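Local coordinates for periplasmic sugar-binding protein (Chloroflexus aurantiacus, PDB 4RXU), which binds D-glucose, held here as the beta-pyranose in the cleft between two lobes, and probably serves as the solute receptor of an ABC-type sugar transporter, at residues 179-182 against 183-187; 142-145 against 146-149; 99-102 against 103-107; 304-307 against 308-311; 347-350 against 351-355. All coordinates share one frame; numbering follows the deposited sequence.

Contact 1 of 5, residues 179-182 against 183-187; sequences VLQP and KIADG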
loop_
_atom_site.group_PDB
_atom_site.type_symbol
_atom_site.label_atom_id
_atom_site.label_comp_id
_atom_site.label_asym_id
_atom_site.label_seq_id
_atom_site.Cartn_x
_atom_site.Cartn_y
_atom_site.Cartn_z
ATOM N N VAL A 179 -3.434 16.258 4.040
ATOM C CA VAL A 179 -4.315 16.958 3.108
ATOM C C VAL A 179 -5.715 17.142 3.686
ATOM O O VAL A 179 -6.329 18.210 3.542
ATOM C CB VAL A 179 -4.369 16.198 1.756
ATOM C CG1 VAL A 179 -5.473 16.726 0.845
ATOM C CG2 VAL A 179 -3.017 16.264 1.055
ATOM N N LEU A 180 -6.239 16.102 4.314
ATOM C CA LEU A 180 -7.598 16.193 4.840
ATOM C C LEU A 180 -7.762 17.079 6.079
ATOM O O LEU A 180 -8.782 17.746 6.228
ATOM C CB LEU A 180 -8.183 14.807 5.132
ATOM C CG LEU A 180 -8.307 13.849 3.958
ATOM C CD1 LEU A 180 -8.573 12.430 4.451
ATOM C CD2 LEU A 180 -9.390 14.287 2.993
ATOM N N GLN A 181 -6.769 17.075 6.964
ATOM C CA GLN A 181 -6.930 17.738 8.241
ATOM C C GLN A 181 -7.278 19.234 8.094
ATOM O O GLN A 181 -8.204 19.720 8.754
ATOM C CB GLN A 181 -5.722 17.487 9.157
ATOM C CG GLN A 181 -5.831 18.136 10.532
ATOM C CD GLN A 181 -5.503 19.634 10.534
ATOM O OE1 GLN A 181 -4.619 20.096 9.798
ATOM N NE2 GLN A 181 -6.200 20.392 11.389
ATOM N N PRO A 182 -6.574 19.961 7.211
ATOM C CA PRO A 182 -6.980 21.358 7.059
ATOM C C PRO A 182 -8.410 21.514 6.563
ATOM O O PRO A 182 -9.074 22.476 6.901
ATOM C CB PRO A 182 -6.030 21.881 5.991
ATOM C CG PRO A 182 -4.822 21.031 6.109
ATOM C CD PRO A 182 -5.299 19.681 6.528
ATOM N N LYS A 183 -8.854 20.588 5.726
ATOM C CA LYS A 183 -10.215 20.623 5.184
ATOM C C LYS A 183 -11.290 20.085 6.127
ATOM O O LYS A 183 -12.477 20.206 5.864
ATOM C CB LYS A 183 -10.239 19.894 3.842
ATOM C CG LYS A 183 -9.262 20.507 2.841
ATOM C CD LYS A 183 -9.476 21.984 2.605
ATOM C CE LYS A 183 -10.828 22.224 1.986
ATOM N NZ LYS A 183 -11.024 23.694 1.855
ATOM N N ILE A 184 -10.861 19.479 7.232
ATOM C CA ILE A 184 -11.761 19.166 8.339
ATOM C C ILE A 184 -11.809 20.377 9.274
ATOM O O ILE A 184 -12.890 20.842 9.689
ATOM C CB ILE A 184 -11.297 17.884 9.091
ATOM C CG1 ILE A 184 -11.308 16.704 8.116
ATOM C CG2 ILE A 184 -12.217 17.599 10.279
ATOM C CD1 ILE A 184 -10.449 15.534 8.537
ATOM N N ALA A 185 -10.633 20.893 9.613
ATOM C CA ALA A 185 -10.556 22.089 10.476
ATOM C C ALA A 185 -11.329 23.292 9.926
ATOM O O ALA A 185 -11.909 24.071 10.694
ATOM C CB ALA A 185 -9.104 22.446 10.746
ATOM N N ASP A 186 -11.384 23.410 8.595
ATOM C CA ASP A 186 -12.094 24.555 7.964
ATOM C C ASP A 186 -13.580 24.292 7.684
ATOM O O ASP A 186 -14.281 25.146 7.145
ATOM C CB ASP A 186 -11.375 25.069 6.712
ATOM C CG ASP A 186 -11.586 24.214 5.499
ATOM O OD1 ASP A 186 -12.381 23.247 5.522
ATOM O OD2 ASP A 186 -10.937 24.566 4.492
ATOM N N GLY A 187 -14.051 23.113 8.082
ATOM C CA GLY A 187 -15.473 22.762 7.997
ATOM C C GLY A 187 -15.914 22.129 6.681
ATOM O O GLY A 187 -17.082 21.771 6.540
#
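The backbone oxygen of Gln-181 takes two hydrogen bonds from the next turn of the helix. Ala-185 N comes in almost straight, 2.8 Å from Gln-181 O with an N-H...O angle of 177°, while Ile-184 N reaches the same oxygen from well above the carbonyl plane. One residue earlier, Leu-180 O is approached by Lys-183 N and Ile-184 N, both bonds weak because they are sharply bent. Pro-182 has no N-H to give, so the helix is kinked here, but its oxygen still accepts from Asp-186 N at 3.0 Å. In the last turn the Lys-183 side chain curls forward, bent at chi2 and chi3, and brings NZ to 2.8 Å from Asp-186 OD2, on the syn lone pair of that oxygen. The carboxylate is turned to meet it, with CG lodged between its own N and carbonyl carbon (chi1 78°), and its other oxygen, OD1, bonds to Thr-188 OG1. Ile-184 lays CG1 against Leu-180 O at 3.3 Å, and its CD1 comes to 4.2 Å from Leu-180 CB. Ala-185 CB sits 3.6 Å from Gln-181 NE2, an amide nitrogen that is hydrogen-bonded to Gln-201 O. Ile-184 also reaches Phe-189 and Leu-157, in the two strands that helix 167-185 connects. The helix ends at Ala-185; Gly-187, with positive phi, is the first residue to leave helical angles, and its N bonds to Ile-184 O. Backbone bonding is thus straight at Ala-185 and bent again at Asp-186, and the salt bridge links Lys-183 to Asp-186 just past the helix end.

Contact 2 of 5, residues 142-145 against 146-149; sequences QAQY and LVDH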
loop_
_atom_site.group_PDB
_atom_site.type_symbol
_atom_site.label_atom_id
_atom_site.label_comp_id
_atom_site.label_asym_id
_atom_site.label_seq_id
_atom_site.Cartn_x
_atom_site.Cartn_y
_atom_site.Cartn_z
ATOM N N GLN A 142 -4.672 10.280 -2.694
ATOM C CA GLN A 142 -6.001 9.807 -2.341
ATOM C C GLN A 142 -6.823 10.954 -1.747
ATOM O O GLN A 142 -7.956 11.231 -2.161
ATOM C CB GLN A 142 -5.907 8.638 -1.368
ATOM C CG GLN A 142 -5.340 7.383 -1.985
ATOM C CD GLN A 142 -5.086 6.310 -0.986
ATOM O OE1 GLN A 142 -4.852 6.586 0.179
ATOM N NE2 GLN A 142 -5.124 5.070 -1.433
ATOM N N ALA A 143 -6.257 11.594 -0.737
ATOM C CA ALA A 143 -6.970 12.696 -0.093
ATOM C C ALA A 143 -7.245 13.874 -1.030
ATOM O O ALA A 143 -8.325 14.478 -0.989
ATOM C CB ALA A 143 -6.205 13.168 1.126
ATOM N N GLN A 144 -6.259 14.207 -1.852
ATOM C CA GLN A 144 -6.378 15.341 -2.759
ATOM C C GLN A 144 -7.534 15.124 -3.749
ATOM O O GLN A 144 -8.273 16.050 -4.044
ATOM C CB GLN A 144 -5.051 15.618 -3.475
ATOM C CG GLN A 144 -5.039 16.952 -4.194
ATOM C CD GLN A 144 -5.115 18.105 -3.217
ATOM O OE1 GLN A 144 -4.272 18.226 -2.330
ATOM N NE2 GLN A 144 -6.137 18.937 -3.356
ATOM N N TYR A 145 -7.717 13.887 -4.201
ATOM C CA TYR A 145 -8.837 13.553 -5.076
ATOM C C TYR A 145 -10.167 13.883 -4.382
ATOM O O TYR A 145 -11.047 14.515 -4.966
ATOM C CB TYR A 145 -8.807 12.077 -5.524
ATOM C CG TYR A 145 -9.972 11.780 -6.426
ATOM C CD1 TYR A 145 -11.207 11.427 -5.884
ATOM C CD2 TYR A 145 -9.862 11.906 -7.802
ATOM C CE1 TYR A 145 -12.309 11.195 -6.688
ATOM C CE2 TYR A 145 -10.952 11.671 -8.626
ATOM C CZ TYR A 145 -12.162 11.317 -8.064
ATOM O OH TYR A 145 -13.241 11.098 -8.866
ATOM N N LEU A 146 -10.284 13.519 -3.113
ATOM C CA LEU A 146 -11.499 13.774 -2.364
ATOM C C LEU A 146 -11.724 15.276 -2.231
ATOM O O LEU A 146 -12.826 15.788 -2.484
ATOM C CB LEU A 146 -11.457 13.114 -0.999
ATOM C CG LEU A 146 -11.420 11.580 -1.054
ATOM C CD1 LEU A 146 -11.261 11.023 0.348
ATOM C CD2 LEU A 146 -12.636 10.910 -1.698
ATOM N N VAL A 147 -10.667 15.972 -1.828
ATOM C CA VAL A 147 -10.730 17.429 -1.671
ATOM C C VAL A 147 -11.156 18.110 -2.982
ATOM O O VAL A 147 -12.025 19.005 -2.989
ATOM C CB VAL A 147 -9.372 17.996 -1.197
ATOM C CG1 VAL A 147 -9.408 19.507 -1.171
ATOM C CG2 VAL A 147 -9.031 17.499 0.209
ATOM N N ASP A 148 -10.582 17.655 -4.094
ATOM C CA ASP A 148 -10.815 18.288 -5.382
ATOM C C ASP A 148 -12.241 18.109 -5.857
ATOM O O ASP A 148 -12.711 18.865 -6.720
ATOM C CB ASP A 148 -9.849 17.742 -6.443
ATOM C CG ASP A 148 -8.401 18.234 -6.260
ATOM O OD1 ASP A 148 -8.135 19.137 -5.439
ATOM O OD2 ASP A 148 -7.510 17.692 -6.945
ATOM N N HIS A 149 -12.925 17.114 -5.303
ATOM C CA HIS A 149 -14.329 16.849 -5.629
ATOM C C HIS A 149 -15.345 17.248 -4.569
ATOM O O HIS A 149 -16.503 16.871 -4.668
ATOM C CB HIS A 149 -14.502 15.393 -5.995
ATOM C CG HIS A 149 -13.859 15.075 -7.289
ATOM N ND1 HIS A 149 -12.511 14.814 -7.407
ATOM C CD2 HIS A 149 -14.355 15.087 -8.542
ATOM C CE1 HIS A 149 -12.211 14.653 -8.683
ATOM N NE2 HIS A 149 -13.314 14.794 -9.388
#
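Tyr-145 and His-149 meet in the last turn of helix 135-148, where i to i+4 bonds such as Val-147 N to Ala-143 O (2.9 Å) run on until the chain leaves the helix at His-149. The imidazole turns back along the helix: its ND1 donates to Tyr-145 O at 2.9 Å, with that oxygen lying in the ring plane. The same carbonyl also receives a weak bond from His-149 N, so the backbone N and ND1 of His-149 share one acceptor. This grip fixes the imidazole over one face of the Tyr-145 ring in an offset stack, the centroids 4.1 Å apart and the planes inclined by 27°. ND1 lies over the middle of the phenol ring, and His-149 CE1 comes to 3.2 Å from Tyr-145 CE2. The tyrosine is set for this by a CG anti to its own N (chi1 -180°), which swings the ring toward the C-terminal end of the helix. Round the helix, Gln-144 bends at chi2 and hands NE2 to Asp-148 OD1 at 2.9 Å; the carboxylate is met from above its plane, although the oxygen lies in the plane of the amide. Helix 167-185 covers the side of Ala-143 and Val-147, through Val-179 and Leu-180. On another side Tyr-145 and Leu-146 pack on Phe-273 of strand 269-274, whose ring His-149 also meets, and the backbone oxygen of His-149 bonds to Tyr-247 OH on strand 246-249.

Contact 3 of 5, residues 99-102 against 103-107; sequences AAAA and AAEAA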
loop_
_atom_site.group_PDB
_atom_site.type_symbol
_atom_site.label_atom_id
_atom_site.label_comp_id
_atom_site.label_asym_id
_atom_site.label_seq_id
_atom_site.Cartn_x
_atom_site.Cartn_y
_atom_site.Cartn_z
ATOM N N ALA A 99 8.199 -6.761 13.782
ATOM C CA ALA A 99 8.483 -8.163 14.101
ATOM C C ALA A 99 9.562 -8.773 13.235
ATOM O O ALA A 99 10.225 -9.707 13.653
ATOM C CB ALA A 99 7.250 -9.018 13.977
ATOM N N ALA A 100 9.727 -8.241 12.026
ATOM C CA ALA A 100 10.728 -8.750 11.070
ATOM C C ALA A 100 12.168 -8.375 11.435
ATOM O O ALA A 100 13.122 -8.792 10.755
ATOM C CB ALA A 100 10.395 -8.217 9.676
ATOM N N ALA A 101 12.341 -7.569 12.489
ATOM C CA ALA A 101 13.691 -7.191 12.880
ATOM C C ALA A 101 14.645 -8.383 13.082
ATOM O O ALA A 101 15.784 -8.376 12.581
ATOM C CB ALA A 101 13.668 -6.277 14.109
ATOM N N ALA A 102 14.192 -9.411 13.793
ATOM C CA ALA A 102 15.086 -10.550 14.089
ATOM C C ALA A 102 15.485 -11.284 12.808
ATOM O O ALA A 102 16.620 -11.730 12.663
ATOM C CB ALA A 102 14.467 -11.511 15.094
ATOM N N ALA A 103 14.558 -11.381 11.860
ATOM C CA ALA A 103 14.857 -11.979 10.559
ATOM C C ALA A 103 15.938 -11.221 9.791
ATOM O O ALA A 103 16.871 -11.826 9.226
ATOM C CB ALA A 103 13.580 -12.084 9.737
ATOM N N ALA A 104 15.804 -9.891 9.786
ATOM C CA ALA A 104 16.775 -9.031 9.116
ATOM C C ALA A 104 18.152 -9.190 9.804
ATOM O O ALA A 104 19.192 -9.287 9.160
ATOM C CB ALA A 104 16.294 -7.579 9.158
ATOM N N GLU A 105 18.136 -9.210 11.129
ATOM C CA GLU A 105 19.344 -9.354 11.913
ATOM C C GLU A 105 20.012 -10.696 11.657
ATOM O O GLU A 105 21.241 -10.763 11.558
ATOM C CB GLU A 105 19.039 -9.148 13.396
ATOM C CG GLU A 105 18.747 -7.681 13.686
ATOM C CD GLU A 105 18.027 -7.411 14.988
ATOM O OE1 GLU A 105 17.669 -8.350 15.734
ATOM O OE2 GLU A 105 17.794 -6.209 15.241
ATOM N N ALA A 106 19.211 -11.748 11.510
ATOM C CA ALA A 106 19.753 -13.070 11.201
ATOM C C ALA A 106 20.421 -13.080 9.833
ATOM O O ALA A 106 21.465 -13.698 9.648
ATOM C CB ALA A 106 18.676 -14.150 11.274
ATOM N N ALA A 107 19.811 -12.407 8.871
ATOM C CA ALA A 107 20.404 -12.296 7.544
ATOM C C ALA A 107 21.715 -11.547 7.628
ATOM O O ALA A 107 22.762 -12.009 7.121
ATOM C CB ALA A 107 19.444 -11.572 6.603
HETATM O O HOH W 1 11.758 -11.660 12.705
#
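Glu-105 turns its side chain back over Ala-101: CG stands anti to the carbonyl carbon (chi1 -72°), and the chain then runs extended (chi2 162°), bringing the acid along the outside of the first turn. The contact is the N-terminal start of helix 101-109, the helix of a beta-alpha-beta crossover between strands 89-92 and 113-117 in the periplasmic-binding-protein fold. Glu-105 CG comes to 3.2 Å from Ala-101 O, and its carboxylate lies beside Ala-101, with Glu-105 OE1 3.8 Å from Ala-102 CA. The charge sits near the start of the helix, where the helix dipole would probably favour it, and OE2 is hydrogen-bonded to Thr-124 OG1 in a neighbouring loop. The backbone bonds settle into the helical pattern: Ala-104 N to Ala-100 O at 3.1 Å, Glu-105 N to Ala-101 O at 2.9 Å, and Ala-106 N to Ala-102 O at 2.8 Å. Every other side chain in these two segments is a single methyl group, and they meet across the turn mainly by resting on carbonyl oxygens, as Ala-103 CB does on Ala-100 O. Such slim side chains let neighbours come close: Ala-100 packs on Pro-94, Ile-121 and Glu-75, and Ala-102 on Lys-76 of helix 72-84. Ahead of the first regular bond, a water bridges the opening turn, donating to Ala-99 O at 2.7 Å and accepting from Ala-103 N at 2.9 Å.

Contact 4 of 5, residues 304-307 against 308-311; sequences VQDA and IKAA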
loop_
_atom_site.group_PDB
_atom_site.type_symbol
_atom_site.label_atom_id
_atom_site.label_comp_id
_atom_site.label_asym_id
_atom_site.label_seq_id
_atom_site.Cartn_x
_atom_site.Cartn_y
_atom_site.Cartn_z
ATOM N N VAL A 304 9.928 -4.055 -9.002
ATOM C CA VAL A 304 10.602 -5.317 -9.198
ATOM C C VAL A 304 11.983 -5.100 -9.809
ATOM O O VAL A 304 12.981 -5.664 -9.344
ATOM C CB VAL A 304 9.734 -6.250 -10.067
ATOM C CG1 VAL A 304 10.565 -7.317 -10.767
ATOM C CG2 VAL A 304 8.625 -6.865 -9.215
ATOM N N GLN A 305 12.048 -4.309 -10.877
ATOM C CA GLN A 305 13.343 -4.099 -11.543
ATOM C C GLN A 305 14.324 -3.386 -10.622
ATOM O O GLN A 305 15.498 -3.707 -10.614
ATOM C CB GLN A 305 13.201 -3.356 -12.871
ATOM C CG GLN A 305 14.294 -3.718 -13.881
ATOM C CD GLN A 305 14.212 -5.171 -14.341
ATOM O OE1 GLN A 305 13.127 -5.706 -14.608
ATOM N NE2 GLN A 305 15.357 -5.816 -14.426
ATOM N N ASP A 306 13.831 -2.414 -9.844
ATOM C CA ASP A 306 14.680 -1.702 -8.879
ATOM C C ASP A 306 15.301 -2.672 -7.890
ATOM O O ASP A 306 16.480 -2.597 -7.583
ATOM C CB ASP A 306 13.906 -0.605 -8.157
ATOM C CG ASP A 306 13.773 0.650 -8.977
ATOM O OD1 ASP A 306 14.410 0.773 -10.053
ATOM O OD2 ASP A 306 13.028 1.532 -8.508
ATOM N N ALA A 307 14.503 -3.630 -7.445
ATOM C CA ALA A 307 14.992 -4.659 -6.511
ATOM C C ALA A 307 15.993 -5.619 -7.161
ATOM O O ALA A 307 17.004 -5.994 -6.555
ATOM C CB ALA A 307 13.829 -5.447 -5.931
ATOM N N ILE A 308 15.687 -6.040 -8.373
ATOM C CA ILE A 308 16.583 -6.954 -9.081
ATOM C C ILE A 308 17.910 -6.225 -9.336
ATOM O O ILE A 308 18.992 -6.768 -9.106
ATOM C CB ILE A 308 15.959 -7.484 -10.384
ATOM C CG1 ILE A 308 14.763 -8.389 -10.070
ATOM C CG2 ILE A 308 17.017 -8.238 -11.208
ATOM C CD1 ILE A 308 13.886 -8.697 -11.274
ATOM N N LYS A 309 17.829 -5.007 -9.844
ATOM C CA LYS A 309 19.034 -4.225 -10.135
ATOM C C LYS A 309 19.905 -4.051 -8.873
ATOM O O LYS A 309 21.139 -4.206 -8.900
ATOM C CB LYS A 309 18.663 -2.876 -10.764
ATOM C CG LYS A 309 18.138 -2.980 -12.197
ATOM C CD LYS A 309 17.941 -1.622 -12.872
ATOM C CE LYS A 309 16.561 -1.013 -12.675
ATOM N NZ LYS A 309 16.445 0.244 -13.476
ATOM N N ALA A 310 19.277 -3.768 -7.746
ATOM C CA ALA A 310 20.031 -3.561 -6.508
ATOM C C ALA A 310 20.676 -4.857 -6.084
ATOM O O ALA A 310 21.844 -4.865 -5.699
ATOM C CB ALA A 310 19.145 -3.018 -5.412
ATOM N N ALA A 311 19.923 -5.958 -6.154
ATOM C CA ALA A 311 20.476 -7.269 -5.836
ATOM C C ALA A 311 21.666 -7.652 -6.701
ATOM O O ALA A 311 22.705 -8.080 -6.189
ATOM C CB ALA A 311 19.402 -8.337 -5.925
#
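Helix 300-315 follows strand 295-298 in the lobe that also holds the N terminus of the chain, a part of the periplasmic-binding-protein fold, and Val-304 and Ile-308 form one of its buried stripes. Their side chains lie side by side and point the same way. For the isoleucine this follows from a CG1 anti to the carbonyl carbon (chi1 -67°), which runs the branch back along the helix and past Val-304 O. Beneath them the backbone is plain alpha-helix: Ile-308 N bonds to Val-304 O at 2.9 Å, in the carbonyl plane, and Lys-309, Ala-310 and Ala-311 repeat the pattern one residue on each time. The stripe faces helix 44-59, with Val-304 against Phe-52 and both residues against Ala-55. Ala-307 and Ala-310 turn to strand 113-117, touching Tyr-117 and Ile-115, while Asp-306 and Ala-310 lie on Ile-336 of strand 332-343. On the solvent side Lys-309 doubles back over the preceding turn. Lys-309 CG sits 3.2 Å from Gln-305 O, and after a bend at chi3 the two side chains cross at about a right angle, Lys-309 CE 3.7 Å from Gln-305 CG. The lysine has two conformers, so its end is doubtful; in one of them Lys-309 NZ lies 4.0 Å from Asp-306 OD1, beyond a salt bridge. Asp-306 OD2 makes a weak hydrogen bond to Ser-338 OG. In the buried stripe the meeting point is better defined, Val-304 CG1 standing 3.6 Å from Ile-308 CD1.

Contact 5 of 5, residues 347-350 against 351-355; sequences NVRA and ALIDS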
loop_
_atom_site.group_PDB
_atom_site.type_symbol
_atom_site.label_atom_id
_atom_site.label_comp_id
_atom_site.label_asym_id
_atom_site.label_seq_id
_atom_site.Cartn_x
_atom_site.Cartn_y
_atom_site.Cartn_z
ATOM N N ASN A 347 -7.711 8.974 -17.522
ATOM C CA ASN A 347 -6.356 8.542 -17.893
ATOM C C ASN A 347 -6.090 7.054 -17.726
ATOM O O ASN A 347 -4.951 6.624 -17.793
ATOM C CB ASN A 347 -5.256 9.354 -17.176
ATOM C CG ASN A 347 -5.188 9.066 -15.709
ATOM O OD1 ASN A 347 -6.189 8.683 -15.132
ATOM N ND2 ASN A 347 -4.012 9.228 -15.105
ATOM N N VAL A 348 -7.131 6.263 -17.524
ATOM C CA VAL A 348 -6.907 4.828 -17.358
ATOM C C VAL A 348 -6.189 4.198 -18.570
ATOM O O VAL A 348 -5.263 3.376 -18.424
ATOM C CB VAL A 348 -8.174 4.065 -16.959
ATOM C CG1 VAL A 348 -9.310 4.310 -17.931
ATOM C CG2 VAL A 348 -7.859 2.589 -16.848
ATOM N N ARG A 349 -6.596 4.608 -19.762
ATOM C CA ARG A 349 -5.974 4.096 -20.948
ATOM C C ARG A 349 -4.513 4.535 -21.028
ATOM O O ARG A 349 -3.637 3.689 -21.207
ATOM C CB ARG A 349 -6.750 4.495 -22.206
ATOM C CG ARG A 349 -6.165 3.851 -23.456
ATOM C CD ARG A 349 -6.984 4.223 -24.667
ATOM N NE ARG A 349 -8.290 3.580 -24.645
ATOM C CZ ARG A 349 -8.529 2.340 -25.065
ATOM N NH1 ARG A 349 -7.535 1.584 -25.531
ATOM N NH2 ARG A 349 -9.767 1.849 -25.011
ATOM N N ALA A 350 -4.235 5.825 -20.869
ATOM C CA ALA A 350 -2.834 6.281 -20.926
ATOM C C ALA A 350 -1.988 5.637 -19.850
ATOM O O ALA A 350 -0.900 5.163 -20.133
ATOM C CB ALA A 350 -2.733 7.785 -20.821
ATOM N N ALA A 351 -2.498 5.569 -18.627
ATOM C CA ALA A 351 -1.659 5.145 -17.508
ATOM C C ALA A 351 -1.403 3.637 -17.473
ATOM O O ALA A 351 -0.304 3.218 -17.111
ATOM C CB ALA A 351 -2.250 5.594 -16.187
ATOM N N LEU A 352 -2.417 2.840 -17.819
ATOM C CA LEU A 352 -2.362 1.406 -17.620
ATOM C C LEU A 352 -2.217 0.615 -18.898
ATOM O O LEU A 352 -1.699 -0.504 -18.850
ATOM C CB LEU A 352 -3.599 0.926 -16.860
ATOM C CG LEU A 352 -3.823 1.552 -15.481
ATOM C CD1 LEU A 352 -5.041 0.904 -14.840
ATOM C CD2 LEU A 352 -2.583 1.386 -14.586
ATOM N N ILE A 353 -2.720 1.150 -20.008
ATOM C CA ILE A 353 -2.747 0.404 -21.264
ATOM C C ILE A 353 -1.619 0.863 -22.189
ATOM O O ILE A 353 -0.825 0.046 -22.662
ATOM C CB ILE A 353 -4.107 0.546 -21.961
ATOM C CG1 ILE A 353 -5.263 0.122 -21.044
ATOM C CG2 ILE A 353 -4.110 -0.232 -23.271
ATOM C CD1 ILE A 353 -5.074 -1.125 -20.235
ATOM N N ASP A 354 -1.511 2.156 -22.400
ATOM C CA ASP A 354 -0.460 2.698 -23.289
ATOM C C ASP A 354 0.931 2.470 -22.696
ATOM O O ASP A 354 1.937 2.348 -23.417
ATOM C CB ASP A 354 -0.720 4.181 -23.572
ATOM C CG ASP A 354 -2.003 4.413 -24.352
ATOM O OD1 ASP A 354 -2.514 3.447 -24.960
ATOM O OD2 ASP A 354 -2.482 5.572 -24.360
ATOM N N SER A 355 0.970 2.370 -21.380
ATOM C CA SER A 355 2.187 2.035 -20.639
ATOM C C SER A 355 2.581 0.555 -20.731
ATOM O O SER A 355 3.653 0.165 -20.271
ATOM C CB SER A 355 1.980 2.363 -19.178
ATOM O OG SER A 355 0.982 1.503 -18.615
HETATM O O HOH W 2 -4.768 1.999 -25.978
#
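Val-348 and Leu-352 make the tight side of helix 348-354, Val-348 CG2 meeting Leu-352 CD1 at 3.8 Å. The valine reaches it with CG2 anti to its backbone N, and Leu-352 CB rests on Val-348 O. Beneath these side chains the helix begins normally, with Ala-351 N on Asn-347 O at 2.8 Å, and then widens. Arg-349 O accepts from both Ile-353 N at 3.0 Å and Asp-354 N at 2.9 Å; the second bond is the straighter (168°) and spans five residues, the mark of a pi-type turn. Just after it, Ser-355 OG donates to Ala-351 O at 2.6 Å, coming from above the carbonyl plane. The other side, toward solvent, is looser. Arg-349 and Asp-354 carry opposite charges, but their charged groups do not meet: their planes stand 43° apart, and a water joins them, accepting from Arg-349 NH1 at 2.8 Å in the guanidinium plane and donating to Asp-354 OD1. The arginine's other bonds run to the end of the chain, NE forming a salt bridge with the terminal carboxylate of Pro-367 and NH2 bonding to Leu-366 O. Asn-347, just before the helix, uses its amide to hold Thr-342 O and Thr-344 N at the end of strand 332-343. From there the helix lays Val-348 and Ala-351 on Val-343 of that strand, presses Val-348 and Leu-352 on Val-284 of helix 281-288, and is covered by the C-terminal Leu-366 and Pro-367.

From the N terminus, contact 3 comes first, then contact 2, contact 1, contact 4 and contact 5. Each closes just one turn or so of its own helix, and all run in series; none nests in or crosses another. Contacts 1 and 2 alone touch, where helix 167-185 meets helix 135-148 against the four-stranded sheet. Contacts 3 and 4, their centres about 21 Å apart, belong to helices around the other, larger sheet. Contact 5 lies beyond strand 332-343 of that larger sheet, its nearest atoms about 9 Å from contact 2.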